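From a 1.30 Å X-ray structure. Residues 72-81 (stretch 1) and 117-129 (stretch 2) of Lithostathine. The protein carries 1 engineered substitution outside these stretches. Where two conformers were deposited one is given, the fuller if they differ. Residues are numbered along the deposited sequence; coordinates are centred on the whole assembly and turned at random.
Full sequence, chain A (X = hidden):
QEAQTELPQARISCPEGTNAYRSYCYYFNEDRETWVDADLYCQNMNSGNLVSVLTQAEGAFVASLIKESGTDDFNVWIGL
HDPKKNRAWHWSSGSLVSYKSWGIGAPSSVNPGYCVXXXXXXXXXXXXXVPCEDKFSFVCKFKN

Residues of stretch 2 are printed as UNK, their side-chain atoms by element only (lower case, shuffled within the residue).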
# COMPACT_ATOMS: atom_id res chain seq x y z
N ASP A 72 2.71 12.13 -11.90
CA ASP A 72 2.58 13.48 -11.38
C ASP A 72 1.59 13.57 -10.22
O ASP A 72 1.30 14.66 -9.71
CB ASP A 72 2.14 14.46 -12.49
CG ASP A 72 3.21 14.64 -13.56
OD1 ASP A 72 2.89 14.40 -14.75
OD2 ASP A 72 4.36 14.94 -13.17
N ASP A 73 1.11 12.43 -9.71
CA ASP A 73 0.16 12.42 -8.60
C ASP A 73 0.71 12.96 -7.29
O ASP A 73 1.90 12.81 -7.01
CB ASP A 73 -0.37 10.99 -8.40
CG ASP A 73 -1.35 10.54 -9.45
OD1 ASP A 73 -1.88 9.40 -9.32
OD2 ASP A 73 -1.65 11.27 -10.42
N PHE A 74 -0.16 13.56 -6.49
CA PHE A 74 0.22 14.11 -5.19
C PHE A 74 -0.02 13.15 -4.03
O PHE A 74 0.66 13.30 -3.02
CB PHE A 74 -0.56 15.42 -4.94
CG PHE A 74 -0.26 16.50 -5.95
CD1 PHE A 74 -1.18 16.83 -6.92
CD2 PHE A 74 0.93 17.20 -5.87
CE1 PHE A 74 -0.91 17.83 -7.84
CE2 PHE A 74 1.22 18.19 -6.80
CZ PHE A 74 0.29 18.49 -7.78
N ASN A 75 -1.03 12.30 -4.13
CA ASN A 75 -1.44 11.40 -3.05
C ASN A 75 -1.66 9.99 -3.58
O ASN A 75 -2.24 9.81 -4.64
CB ASN A 75 -2.77 11.84 -2.42
CG ASN A 75 -2.63 13.07 -1.56
OD1 ASN A 75 -2.16 13.01 -0.43
ND2 ASN A 75 -2.97 14.21 -2.16
N VAL A 76 -1.14 8.98 -2.87
CA VAL A 76 -1.26 7.58 -3.27
C VAL A 76 -1.76 6.76 -2.08
O VAL A 76 -1.15 6.82 -1.00
CB VAL A 76 0.08 7.01 -3.77
CG1 VAL A 76 -0.04 5.54 -4.17
CG2 VAL A 76 0.61 7.82 -4.96
N TRP A 77 -2.81 5.97 -2.23
CA TRP A 77 -3.32 5.18 -1.11
C TRP A 77 -2.41 4.02 -0.67
O TRP A 77 -1.80 3.32 -1.48
CB TRP A 77 -4.65 4.53 -1.50
CG TRP A 77 -5.91 5.30 -1.65
CD1 TRP A 77 -6.76 5.27 -2.72
CD2 TRP A 77 -6.51 6.19 -0.70
NE1 TRP A 77 -7.84 6.08 -2.49
CE2 TRP A 77 -7.71 6.67 -1.26
CE3 TRP A 77 -6.13 6.65 0.57
CZ2 TRP A 77 -8.54 7.57 -0.59
CZ3 TRP A 77 -6.97 7.52 1.24
CH2 TRP A 77 -8.16 7.98 0.65
N ILE A 78 -2.39 3.82 0.65
CA ILE A 78 -1.81 2.65 1.30
C ILE A 78 -2.93 2.03 2.15
O ILE A 78 -3.99 2.62 2.33
CB ILE A 78 -0.52 2.89 2.07
CG1 ILE A 78 -0.72 3.85 3.25
CG2 ILE A 78 0.57 3.41 1.13
CD1 ILE A 78 0.50 3.99 4.15
N GLY A 79 -2.70 0.82 2.68
CA GLY A 79 -3.73 0.08 3.38
C GLY A 79 -4.11 0.41 4.81
O GLY A 79 -4.77 -0.44 5.44
N LEU A 80 -3.70 1.53 5.36
CA LEU A 80 -3.95 1.87 6.76
C LEU A 80 -5.23 2.67 6.90
O LEU A 80 -5.48 3.60 6.11
CB LEU A 80 -2.76 2.61 7.35
CG LEU A 80 -2.63 2.61 8.89
CD1 LEU A 80 -2.20 1.26 9.43
CD2 LEU A 80 -1.64 3.67 9.36
N HIS A 81 -6.07 2.33 7.87
CA HIS A 81 -7.33 3.04 8.10
C HIS A 81 -7.74 2.93 9.56
O HIS A 81 -7.19 2.12 10.32
CB HIS A 81 -8.43 2.56 7.15
CG HIS A 81 -8.95 1.18 7.39
ND1 HIS A 81 -10.31 0.91 7.39
CD2 HIS A 81 -8.33 -0.00 7.59
CE1 HIS A 81 -10.48 -0.38 7.61
NE2 HIS A 81 -9.31 -0.97 7.75
N UNK A 117 -2.81 8.20 3.04
CA UNK A 117 -2.09 8.30 1.77
C UNK A 117 -0.63 8.67 1.98
O UNK A 117 -0.25 9.33 2.97
o UNK A 117 -2.68 10.64 1.44
c UNK A 117 -2.75 9.34 0.88
N UNK A 118 0.21 8.34 1.00
CA UNK A 118 1.58 8.81 0.87
C UNK A 118 1.61 10.15 0.10
O UNK A 118 0.85 10.30 -0.86
c UNK A 118 2.54 6.40 0.63
c UNK A 118 3.31 6.37 1.94
c UNK A 118 3.17 5.46 -0.39
c UNK A 118 2.43 7.82 0.08
N UNK A 119 2.47 11.07 0.49
CA UNK A 119 2.47 12.40 -0.11
C UNK A 119 3.69 12.63 -1.00
O UNK A 119 4.84 12.33 -0.64
c UNK A 119 2.37 13.49 0.98
c UNK A 119 1.09 13.37 1.80
o UNK A 119 3.49 13.39 1.85
N UNK A 120 3.45 13.23 -2.17
CA UNK A 120 4.54 13.58 -3.08
C UNK A 120 5.51 14.62 -2.54
O UNK A 120 6.71 14.54 -2.85
c UNK A 120 4.01 14.05 -4.43
o UNK A 120 3.35 15.29 -4.36
N UNK A 121 5.06 15.51 -1.66
CA UNK A 121 5.93 16.55 -1.10
C UNK A 121 7.03 15.97 -0.22
O UNK A 121 8.03 16.64 0.07
o UNK A 121 4.07 18.12 -0.92
c UNK A 121 5.12 17.50 -0.20
N UNK A 122 6.84 14.77 0.30
CA UNK A 122 7.81 14.08 1.13
C UNK A 122 8.52 12.95 0.39
O UNK A 122 9.12 12.06 1.01
c UNK A 122 6.44 14.60 3.18
o UNK A 122 6.26 12.44 2.06
c UNK A 122 7.16 13.50 2.41
N UNK A 123 8.44 12.93 -0.94
CA UNK A 123 9.04 11.87 -1.74
C UNK A 123 8.33 10.54 -1.56
O UNK A 123 8.93 9.48 -1.76
N UNK A 124 7.06 10.55 -1.17
CA UNK A 124 6.24 9.37 -0.93
C UNK A 124 6.77 8.57 0.26
O UNK A 124 6.49 7.35 0.34
c UNK A 124 5.66 10.35 -5.47
c UNK A 124 6.20 9.64 -4.41
c UNK A 124 5.42 9.27 -3.33
c UNK A 124 6.04 8.51 -2.18
c UNK A 124 3.54 10.33 -4.40
c UNK A 124 4.34 10.69 -5.48
c UNK A 124 4.08 9.61 -3.34
N UNK A 125 7.42 9.19 1.22
CA UNK A 125 7.93 8.52 2.40
C UNK A 125 7.11 8.78 3.65
O UNK A 125 7.28 8.01 4.61
c UNK A 125 9.38 8.95 2.67
c UNK A 125 11.79 8.79 2.02
n UNK A 125 12.56 9.34 1.09
o UNK A 125 12.19 8.58 3.17
c UNK A 125 10.37 8.46 1.62
N UNK A 126 6.30 9.83 3.70
CA UNK A 126 5.51 10.16 4.88
C UNK A 126 4.02 10.09 4.59
O UNK A 126 3.58 10.12 3.44
c UNK A 126 5.87 11.53 5.45
c UNK A 126 9.11 11.56 7.57
c UNK A 126 7.69 11.21 7.15
n UNK A 126 9.55 10.69 8.70
c UNK A 126 7.32 11.78 5.80
N UNK A 127 3.23 9.92 5.64
CA UNK A 127 1.82 9.62 5.62
C UNK A 127 0.93 10.78 6.06
O UNK A 127 1.29 11.53 6.97
c UNK A 127 1.56 8.46 6.59
c UNK A 127 2.34 6.06 7.28
c UNK A 127 1.72 5.80 8.50
c UNK A 127 2.78 3.63 8.53
c UNK A 127 3.13 6.84 5.36
c UNK A 127 3.40 3.85 7.34
c UNK A 127 1.95 4.58 9.12
n UNK A 127 3.66 5.57 5.52
c UNK A 127 2.33 7.19 6.39
c UNK A 127 3.18 5.09 6.71
N UNK A 128 -0.25 10.87 5.48
CA UNK A 128 -1.27 11.85 5.87
C UNK A 128 -2.62 11.16 5.96
O UNK A 128 -2.97 10.35 5.11
n UNK A 128 -2.48 16.24 1.81
c UNK A 128 -1.31 12.95 4.82
c UNK A 128 -2.57 14.93 2.54
c UNK A 128 -1.97 15.13 3.91
c UNK A 128 -2.33 14.05 4.92
N UNK A 129 -3.41 11.51 6.98
CA UNK A 129 -4.79 11.07 7.12
C UNK A 129 -5.73 11.94 6.29
O UNK A 129 -5.64 13.17 6.38
o UNK A 129 -4.02 12.98 9.27
c UNK A 129 -5.12 12.40 9.32
o UNK A 129 -6.10 12.86 9.95
c UNK A 129 -5.25 11.08 8.58
O HOH W 1 2.01 16.08 -1.88
O HOH W 2 -3.77 16.60 -0.70
O HOH W 3 -0.31 15.51 -0.70

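Position 117 has one carbon and one oxygen beyond CA. The oxygen lies 3.1 Å from Asn 75 OD1, and the carbon, CB, lies 4.3 Å from Trp 77 CE3. This is Ser 117. Its OG donates a hydrogen bond to Asn 75 OD1.

Position 118 has four carbons, forked at the second. The forked carbon sits 3.6 Å from Ile 78 CG2. This is Leu 118. Its backbone N donates a hydrogen bond to Val 76 O at 2.9 Å, and its O accepts from Val 76 N at 3.1 Å.

Position 119 has one carbon carrying an oxygen and a carbon. The outer carbon is 4.0 Å from Asn 75 OD1. This is Thr 119, with its side chain on the same sheet face as Asn 75.

Position 120 has one carbon and one oxygen. The oxygen meets the Phe 74 ring edge, 3.4 Å from Phe 74 CD2. This is Ser 120. Its N donates to Phe 74 O at 2.9 Å.

Position 121 also has one carbon and one oxygen, and touches nothing on stretch 1. This is Ser 121.

Position 122 has one carbon carrying an oxygen and a carbon, out of reach of stretch 1. This is Thr 122. Its OG1 and Thr 119 OG1 share a hydrogen bond of 2.9 Å.

Position 123 has no side-chain atoms and makes no contact with stretch 1. This is Gly 123. Its positive phi favours glycine.

Position 124 has one carbon, then a ring of six carbons. The ring approaches Asp 73 and Val 76. This is Phe 124. Its CZ is 3.6 Å from Asp 73 O, its CE2 3.9 Å from Val 76 CG2.

Positions 125 and 126 are out of reach. The first has three carbons, the third carrying an oxygen and a nitrogen: Gln 125. The second has four carbons in a row ending in nitrogen: Lys 126.

Position 127 has one carbon, then fused five- and six-membered rings that hold eight carbons and one nitrogen. Ile 78 CD1 lies over the smaller ring's face. This is Trp 127. Its CZ3 is 3.7 Å from Leu 80 CD2.

Position 128 has four carbons ending in nitrogen. The last carbon is 3.6 Å from Asn 75 OD1. This is Lys 128.

Position 129 has two carbons, the second carrying two oxygens, and no contact. It is Asp 129.

The contact is an antiparallel strand pairing. Backbone hydrogen bonds pair Val 76 with Leu 118. On their face, Phe 124 packs against Val 76. Ile 78 packs against Leu 118 and Trp 127. On the face of Asn 75, Ser 117 OG donates to Asn 75 OD1, and Trp 77 lies beside Ser 117. Water 2 links Asn 75 ND2 to Lys 128 NZ.

Stretch 2, residues 117-129: SLTSSTGFQKWKD
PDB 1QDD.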